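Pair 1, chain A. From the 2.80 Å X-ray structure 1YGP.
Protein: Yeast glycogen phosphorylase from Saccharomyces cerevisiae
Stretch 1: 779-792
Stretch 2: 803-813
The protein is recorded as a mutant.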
# COMPACT_ATOMS: atom_id res chain seq x y z
N ASP A 779 17.98 5.95 -56.78
CA ASP A 779 18.67 6.87 -55.89
C ASP A 779 17.64 7.62 -55.05
O ASP A 779 16.44 7.58 -55.35
CB ASP A 779 19.50 7.88 -56.69
N LEU A 780 18.09 8.30 -53.99
CA LEU A 780 17.20 9.07 -53.14
C LEU A 780 16.73 10.34 -53.84
O LEU A 780 17.51 10.94 -54.59
CB LEU A 780 17.90 9.46 -51.84
CG LEU A 780 18.49 8.35 -51.01
CD1 LEU A 780 19.17 8.97 -49.81
CD2 LEU A 780 17.42 7.37 -50.59
N PRO A 781 15.49 10.79 -53.66
CA PRO A 781 15.02 12.09 -54.12
C PRO A 781 15.84 13.25 -53.56
O PRO A 781 16.10 13.25 -52.36
CB PRO A 781 13.59 12.14 -53.67
CG PRO A 781 13.20 10.69 -53.56
CD PRO A 781 14.44 10.06 -52.98
N SER A 782 16.22 14.27 -54.33
CA SER A 782 16.93 15.43 -53.81
C SER A 782 16.38 16.01 -52.50
O SER A 782 17.15 16.35 -51.60
CB SER A 782 16.93 16.54 -54.84
OG SER A 782 17.25 16.00 -56.12
N SER A 783 15.06 16.05 -52.36
CA SER A 783 14.37 16.59 -51.19
C SER A 783 14.81 15.91 -49.91
O SER A 783 15.28 16.54 -48.94
CB SER A 783 12.89 16.40 -51.42
OG SER A 783 12.67 15.19 -52.14
N LEU A 784 14.73 14.59 -50.00
CA LEU A 784 15.11 13.72 -48.90
C LEU A 784 16.61 13.81 -48.72
O LEU A 784 17.08 13.88 -47.58
CB LEU A 784 14.74 12.28 -49.18
CG LEU A 784 14.95 11.37 -47.99
CD1 LEU A 784 14.02 11.83 -46.88
CD2 LEU A 784 14.65 9.93 -48.37
N ASP A 785 17.37 13.89 -49.81
CA ASP A 785 18.81 13.97 -49.69
C ASP A 785 19.24 15.26 -49.04
O ASP A 785 20.24 15.28 -48.31
CB ASP A 785 19.47 13.85 -51.04
CG ASP A 785 20.95 13.58 -50.86
OD1 ASP A 785 21.31 12.55 -50.28
OD2 ASP A 785 21.74 14.42 -51.29
N SER A 786 18.48 16.33 -49.21
CA SER A 786 18.78 17.57 -48.56
C SER A 786 18.61 17.33 -47.07
O SER A 786 19.57 17.58 -46.33
CB SER A 786 17.83 18.64 -49.05
OG SER A 786 17.99 18.78 -50.46
N VAL A 787 17.50 16.75 -46.58
CA VAL A 787 17.40 16.59 -45.14
C VAL A 787 18.39 15.57 -44.62
O VAL A 787 19.02 15.89 -43.61
CB VAL A 787 15.98 16.18 -44.68
CG1 VAL A 787 15.12 17.39 -44.87
CG2 VAL A 787 15.32 15.10 -45.48
N LEU A 788 18.68 14.44 -45.26
CA LEU A 788 19.65 13.53 -44.67
C LEU A 788 21.06 14.12 -44.56
O LEU A 788 21.74 13.90 -43.55
CB LEU A 788 19.67 12.21 -45.44
CG LEU A 788 18.37 11.36 -45.34
CD1 LEU A 788 18.68 9.95 -45.76
CD2 LEU A 788 17.85 11.27 -43.91
N SER A 789 21.47 14.95 -45.51
CA SER A 789 22.76 15.63 -45.43
C SER A 789 22.70 16.69 -44.36
O SER A 789 23.67 16.89 -43.64
CB SER A 789 23.11 16.30 -46.74
OG SER A 789 23.11 15.35 -47.80
N TYR A 790 21.56 17.35 -44.19
CA TYR A 790 21.44 18.41 -43.20
C TYR A 790 21.46 17.88 -41.75
O TYR A 790 21.52 18.66 -40.78
CB TYR A 790 20.15 19.20 -43.49
CG TYR A 790 19.94 20.33 -42.51
CD1 TYR A 790 20.78 21.44 -42.55
CD2 TYR A 790 18.97 20.22 -41.51
CE1 TYR A 790 20.67 22.44 -41.58
CE2 TYR A 790 18.85 21.21 -40.55
CZ TYR A 790 19.70 22.31 -40.59
OH TYR A 790 19.62 23.27 -39.59
N ILE A 791 21.33 16.58 -41.53
CA ILE A 791 21.44 16.10 -40.17
C ILE A 791 22.69 15.27 -40.02
O ILE A 791 22.90 14.75 -38.92
CB ILE A 791 20.19 15.24 -39.72
CG1 ILE A 791 20.15 13.89 -40.41
CG2 ILE A 791 18.90 16.01 -40.03
CD1 ILE A 791 19.12 13.02 -39.66
N GLU A 792 23.49 15.15 -41.09
CA GLU A 792 24.66 14.30 -41.09
C GLU A 792 25.94 15.13 -40.94
O GLU A 792 25.90 16.33 -41.26
CB GLU A 792 24.74 13.49 -42.40
CG GLU A 792 24.94 11.98 -42.23
CD GLU A 792 26.18 11.56 -41.44
OE1 GLU A 792 26.12 11.50 -40.21
OE2 GLU A 792 27.22 11.31 -42.06
N GLU A 803 25.67 11.96 -34.35
CA GLU A 803 24.78 11.19 -33.49
C GLU A 803 23.63 10.52 -34.24
O GLU A 803 23.27 9.37 -33.96
CB GLU A 803 24.20 12.10 -32.42
CG GLU A 803 23.26 11.37 -31.48
CD GLU A 803 23.18 12.01 -30.11
OE1 GLU A 803 22.52 13.04 -29.97
OE2 GLU A 803 23.78 11.48 -29.19
N PHE A 804 23.05 11.23 -35.22
CA PHE A 804 21.89 10.75 -35.97
C PHE A 804 22.21 9.90 -37.19
O PHE A 804 21.34 9.59 -38.01
CB PHE A 804 21.03 11.97 -36.36
CG PHE A 804 20.47 12.70 -35.14
CD1 PHE A 804 19.82 11.98 -34.12
CD2 PHE A 804 20.62 14.08 -35.02
CE1 PHE A 804 19.33 12.64 -32.98
CE2 PHE A 804 20.14 14.74 -33.89
CZ PHE A 804 19.50 14.02 -32.87
N LYS A 805 23.45 9.41 -37.26
CA LYS A 805 23.94 8.63 -38.37
C LYS A 805 23.25 7.29 -38.55
O LYS A 805 22.85 7.04 -39.69
CB LYS A 805 25.45 8.38 -38.24
CG LYS A 805 26.10 8.51 -39.59
CD LYS A 805 27.42 7.79 -39.77
CE LYS A 805 28.13 8.28 -41.03
NZ LYS A 805 27.27 8.35 -42.20
N PRO A 806 23.02 6.37 -37.60
CA PRO A 806 22.32 5.10 -37.83
C PRO A 806 20.99 5.20 -38.57
O PRO A 806 20.65 4.35 -39.40
CB PRO A 806 22.19 4.53 -36.46
CG PRO A 806 23.47 4.99 -35.82
CD PRO A 806 23.50 6.44 -36.23
N LEU A 807 20.25 6.29 -38.31
CA LEU A 807 18.99 6.57 -38.97
C LEU A 807 19.25 6.84 -40.45
O LEU A 807 18.76 6.11 -41.31
CB LEU A 807 18.36 7.77 -38.27
CG LEU A 807 16.94 8.16 -38.64
CD1 LEU A 807 16.02 6.96 -38.47
CD2 LEU A 807 16.50 9.30 -37.74
N VAL A 808 20.09 7.83 -40.77
CA VAL A 808 20.45 8.19 -42.14
C VAL A 808 20.99 6.97 -42.86
O VAL A 808 20.53 6.64 -43.95
CB VAL A 808 21.50 9.30 -42.13
CG1 VAL A 808 21.93 9.68 -43.52
CG2 VAL A 808 20.89 10.52 -41.52
N ASP A 809 21.92 6.23 -42.28
CA ASP A 809 22.42 5.04 -42.93
C ASP A 809 21.44 3.90 -43.04
O ASP A 809 21.72 2.98 -43.81
CB ASP A 809 23.66 4.52 -42.24
CG ASP A 809 24.83 5.48 -42.22
OD1 ASP A 809 24.86 6.46 -42.97
OD2 ASP A 809 25.73 5.23 -41.41
N SER A 810 20.31 3.84 -42.33
CA SER A 810 19.41 2.72 -42.57
C SER A 810 18.73 2.98 -43.92
O SER A 810 18.71 2.08 -44.77
CB SER A 810 18.38 2.59 -41.44
OG SER A 810 17.51 3.69 -41.20
N ILE A 811 18.30 4.23 -44.18
CA ILE A 811 17.65 4.60 -45.44
C ILE A 811 18.63 4.53 -46.60
O ILE A 811 18.45 3.77 -47.55
CB ILE A 811 17.07 6.03 -45.39
CG1 ILE A 811 16.03 6.12 -44.31
CG2 ILE A 811 16.43 6.39 -46.71
CD1 ILE A 811 15.38 7.48 -44.20
N LYS A 812 19.70 5.30 -46.43
CA LYS A 812 20.74 5.51 -47.41
C LYS A 812 21.65 4.32 -47.70
O LYS A 812 22.38 4.36 -48.69
CB LYS A 812 21.56 6.69 -46.94
CG LYS A 812 22.26 7.41 -48.04
CD LYS A 812 22.94 8.58 -47.39
CE LYS A 812 23.77 9.31 -48.44
NZ LYS A 812 24.81 8.45 -48.97
N TYR A 813 21.70 3.28 -46.86
CA TYR A 813 22.61 2.17 -47.08
C TYR A 813 22.05 0.86 -46.61
O TYR A 813 22.76 -0.14 -46.64
CB TYR A 813 23.96 2.33 -46.34
CG TYR A 813 24.77 3.58 -46.65
CD1 TYR A 813 25.54 3.67 -47.81
CD2 TYR A 813 24.73 4.63 -45.75
CE1 TYR A 813 26.26 4.84 -48.06
CE2 TYR A 813 25.45 5.79 -45.99
CZ TYR A 813 26.21 5.88 -47.14
OH TYR A 813 26.92 7.04 -47.36

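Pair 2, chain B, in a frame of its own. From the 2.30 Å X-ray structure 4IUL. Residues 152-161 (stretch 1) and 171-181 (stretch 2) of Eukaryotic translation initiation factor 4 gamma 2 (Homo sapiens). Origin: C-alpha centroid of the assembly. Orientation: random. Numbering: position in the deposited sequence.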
# COMPACT_ATOMS: atom_id res chain seq x y z
N MET B 152 -4.13 6.12 7.41
CA MET B 152 -3.25 6.56 6.34
C MET B 152 -1.94 5.78 6.33
O MET B 152 -1.42 5.43 5.27
CB MET B 152 -2.96 8.06 6.48
CG MET B 152 -2.16 8.67 5.34
SD MET B 152 -3.10 8.79 3.79
CE MET B 152 -2.63 7.24 2.98
N LEU B 153 -1.39 5.52 7.52
CA LEU B 153 -0.14 4.78 7.60
C LEU B 153 -0.35 3.33 7.16
O LEU B 153 0.50 2.75 6.49
CB LEU B 153 0.43 4.83 9.02
CG LEU B 153 0.74 6.25 9.50
CD1 LEU B 153 1.46 6.23 10.85
CD2 LEU B 153 1.60 6.94 8.45
N GLY B 154 -1.48 2.76 7.56
CA GLY B 154 -1.78 1.40 7.16
C GLY B 154 -1.91 1.35 5.64
O GLY B 154 -1.47 0.38 5.01
N ASN B 155 -2.50 2.39 5.06
CA ASN B 155 -2.68 2.44 3.61
C ASN B 155 -1.32 2.48 2.91
O ASN B 155 -1.09 1.75 1.94
CB ASN B 155 -3.48 3.68 3.21
CG ASN B 155 -4.06 3.57 1.80
OD1 ASN B 155 -3.86 2.58 1.11
ND2 ASN B 155 -4.80 4.60 1.37
N ILE B 156 -0.42 3.32 3.42
CA ILE B 156 0.91 3.45 2.84
C ILE B 156 1.73 2.15 2.93
O ILE B 156 2.43 1.80 1.98
CB ILE B 156 1.69 4.60 3.50
CG1 ILE B 156 1.01 5.93 3.14
CG2 ILE B 156 3.14 4.60 3.03
CD1 ILE B 156 1.60 7.13 3.81
N LYS B 157 1.62 1.44 4.05
CA LYS B 157 2.34 0.18 4.24
C LYS B 157 1.88 -0.89 3.25
O LYS B 157 2.68 -1.69 2.77
CB LYS B 157 2.15 -0.31 5.67
CG LYS B 157 2.82 -1.64 6.00
CD LYS B 157 2.49 -2.06 7.44
CE LYS B 157 3.06 -3.43 7.80
NZ LYS B 157 4.55 -3.46 7.64
N PHE B 158 0.58 -0.91 2.95
CA PHE B 158 0.05 -1.89 2.01
C PHE B 158 0.54 -1.55 0.59
O PHE B 158 0.86 -2.44 -0.20
CB PHE B 158 -1.49 -1.91 2.08
CG PHE B 158 -2.13 -2.93 1.18
CD1 PHE B 158 -1.65 -4.24 1.13
CD2 PHE B 158 -3.21 -2.59 0.37
CE1 PHE B 158 -2.24 -5.19 0.29
CE2 PHE B 158 -3.81 -3.53 -0.47
CZ PHE B 158 -3.32 -4.84 -0.51
N ILE B 159 0.60 -0.26 0.29
CA ILE B 159 1.08 0.19 -1.02
C ILE B 159 2.54 -0.24 -1.17
O ILE B 159 2.94 -0.76 -2.21
CB ILE B 159 0.94 1.73 -1.15
CG1 ILE B 159 -0.55 2.09 -1.28
CG2 ILE B 159 1.72 2.24 -2.35
CD1 ILE B 159 -0.86 3.59 -1.13
N GLY B 160 3.33 -0.03 -0.13
CA GLY B 160 4.72 -0.43 -0.18
C GLY B 160 4.85 -1.91 -0.52
O GLY B 160 5.63 -2.29 -1.41
N GLU B 161 4.08 -2.76 0.16
CA GLU B 161 4.13 -4.20 -0.08
C GLU B 161 3.73 -4.62 -1.49
O GLU B 161 4.23 -5.62 -2.01
CB GLU B 161 3.26 -4.94 0.94
CG GLU B 161 3.86 -4.98 2.35
CD GLU B 161 5.21 -5.69 2.40
OE1 GLU B 161 6.22 -5.03 2.71
OE2 GLU B 161 5.26 -6.92 2.14
N SER B 171 4.72 6.44 -9.45
CA SER B 171 4.01 7.66 -9.12
C SER B 171 3.38 7.70 -7.73
O SER B 171 3.61 8.64 -6.97
CB SER B 171 2.95 7.94 -10.18
OG SER B 171 2.38 9.21 -9.96
N ILE B 172 2.60 6.68 -7.38
CA ILE B 172 1.94 6.66 -6.08
C ILE B 172 2.92 6.47 -4.93
O ILE B 172 2.69 6.96 -3.82
CB ILE B 172 0.82 5.57 -6.00
CG1 ILE B 172 -0.13 5.88 -4.84
CG2 ILE B 172 1.42 4.22 -5.81
CD1 ILE B 172 -1.35 5.00 -4.77
N LEU B 173 4.02 5.77 -5.20
CA LEU B 173 5.04 5.57 -4.17
C LEU B 173 5.67 6.92 -3.82
O LEU B 173 5.82 7.25 -2.65
CB LEU B 173 6.10 4.59 -4.65
CG LEU B 173 5.68 3.12 -4.72
CD1 LEU B 173 6.76 2.33 -5.43
CD2 LEU B 173 5.44 2.57 -3.32
N HIS B 174 6.02 7.71 -4.83
CA HIS B 174 6.61 9.03 -4.58
C HIS B 174 5.59 9.90 -3.83
O HIS B 174 5.96 10.74 -3.01
CB HIS B 174 7.02 9.72 -5.90
CG HIS B 174 8.31 9.23 -6.47
ND1 HIS B 174 9.53 9.55 -5.93
CD2 HIS B 174 8.57 8.38 -7.49
CE1 HIS B 174 10.49 8.92 -6.59
NE2 HIS B 174 9.93 8.20 -7.55
N LYS B 175 4.31 9.70 -4.12
CA LYS B 175 3.26 10.47 -3.47
C LYS B 175 3.17 10.12 -1.98
O LYS B 175 2.84 10.97 -1.15
CB LYS B 175 1.92 10.22 -4.16
CG LYS B 175 1.07 11.46 -4.34
CD LYS B 175 -0.01 11.25 -5.39
CE LYS B 175 0.59 11.04 -6.77
NZ LYS B 175 -0.45 10.80 -7.80
N CYS B 176 3.46 8.87 -1.64
CA CYS B 176 3.45 8.43 -0.26
C CYS B 176 4.64 9.07 0.46
O CYS B 176 4.50 9.64 1.54
CB CYS B 176 3.56 6.90 -0.17
SG CYS B 176 2.06 5.98 -0.64
N ILE B 177 5.82 8.98 -0.15
CA ILE B 177 7.04 9.54 0.42
C ILE B 177 6.90 11.04 0.67
O ILE B 177 7.33 11.53 1.71
CB ILE B 177 8.25 9.31 -0.52
CG1 ILE B 177 8.59 7.82 -0.56
CG2 ILE B 177 9.45 10.15 -0.04
CD1 ILE B 177 9.76 7.48 -1.45
N LYS B 178 6.31 11.74 -0.28
CA LYS B 178 6.13 13.19 -0.16
C LYS B 178 5.27 13.59 1.02
O LYS B 178 5.58 14.57 1.71
CB LYS B 178 5.52 13.76 -1.45
CG LYS B 178 5.31 15.26 -1.39
CD LYS B 178 4.91 15.84 -2.74
CE LYS B 178 4.80 17.37 -2.66
NZ LYS B 178 4.40 17.97 -3.96
N THR B 179 4.19 12.85 1.27
CA THR B 179 3.31 13.19 2.39
C THR B 179 3.95 12.87 3.74
O THR B 179 3.69 13.56 4.73
CB THR B 179 1.96 12.45 2.29
OG1 THR B 179 2.16 11.04 2.39
CG2 THR B 179 1.29 12.75 0.96
N LEU B 180 4.79 11.84 3.78
CA LEU B 180 5.46 11.46 5.02
C LEU B 180 6.55 12.43 5.45
O LEU B 180 6.79 12.61 6.64
CB LEU B 180 6.03 10.04 4.91
CG LEU B 180 5.02 8.89 4.79
CD1 LEU B 180 5.77 7.56 4.83
CD2 LEU B 180 4.01 8.97 5.93
N LEU B 181 7.22 13.07 4.48
CA LEU B 181 8.29 14.02 4.77
C LEU B 181 7.79 15.46 4.91
O LEU B 181 8.51 16.32 5.42
CB LEU B 181 9.35 13.97 3.68
CG LEU B 181 10.38 12.83 3.69
CD1 LEU B 181 11.21 12.89 2.41
CD2 LEU B 181 11.27 12.96 4.91

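Two helices packed nearly antiparallel can keep one backbone arrangement while the chemistry between them changes, and these two pairs illustrate the principle. In pair 1 the helix axes approach to 10.3 Å with 150° between their N-to-C directions; in pair 2 the values are 10.4 Å and 144°. Fourteen central residues superpose with an RMSD of 0.6 Å, and the closest backbone register coincides: Leu A788 faces Val A808 with CA atoms 6.0 Å apart, and the matching Ile B156 faces Cys B176 with CA atoms 6.4 Å apart.

This matched quartet forms the centre of both contacts. In pair 1, Leu A788 CB lies 3.9 Å from Val A808 CG1. In pair 2, Ile B156 CG1 lies 3.9 Å from Cys B176 SG, so a sulfur takes up the place of a branched hydrocarbon. Three residues further along the first stretch, Ile A791 and Ile B159 coincide, their side-chain centres 0.6 Å apart, yet they differ in chi1, p in the former and m in the latter. Each still reaches the matching neighbour: Ile A791 CD1 is 3.6 Å from Val A808 CG2, and Ile B159 CD1 is 3.8 Å from Cys B176 SG.

The flanking positions diverge more. Glu A792 matches Gly B160, and Lys A805 matches Leu B173. In pair 1 these positions carry opposite charges, and Glu A792 OE2 and Lys A805 NZ form a salt bridge at 3.0 Å whose hydrogen bond is weak; Lys A805 NZ also bridges to Asp A809 OD1 at 3.2 Å within its own helix. Pair 2 has no side chain at Gly B160, and Leu B173 CD2 packs 4.4 Å from Gly B160 CA and 3.9 Å from Ile B159 CG2. An ionic link is thus replaced by apolar packing beside a bare backbone.

Toward the other end, Asp A785 and Lys A812 match Leu B153 and Leu B180. The first two approach loosely, Asp A785 OD1 to Lys A812 CE at 4.5 Å, whereas Leu B153 CD2 meets Leu B180 CD2 at 4.0 Å. Leu B180 CD2 also lies 3.7 Å from Ile B156 CD1. At the adjacent match, Ile A811 offers its CB to Leu A788 CD1 at 4.3 Å, while Thr B179 OG1 lies 4.2 Å from Ile B156 CD1 and also donates a hydrogen bond to Cys B176 O of its own helix at 2.9 Å. The same positions thus face one another in both pairs, around an apolar centre; pair 1 adds a salt bridge at its margin, where pair 2 has a leucine beside a glycine.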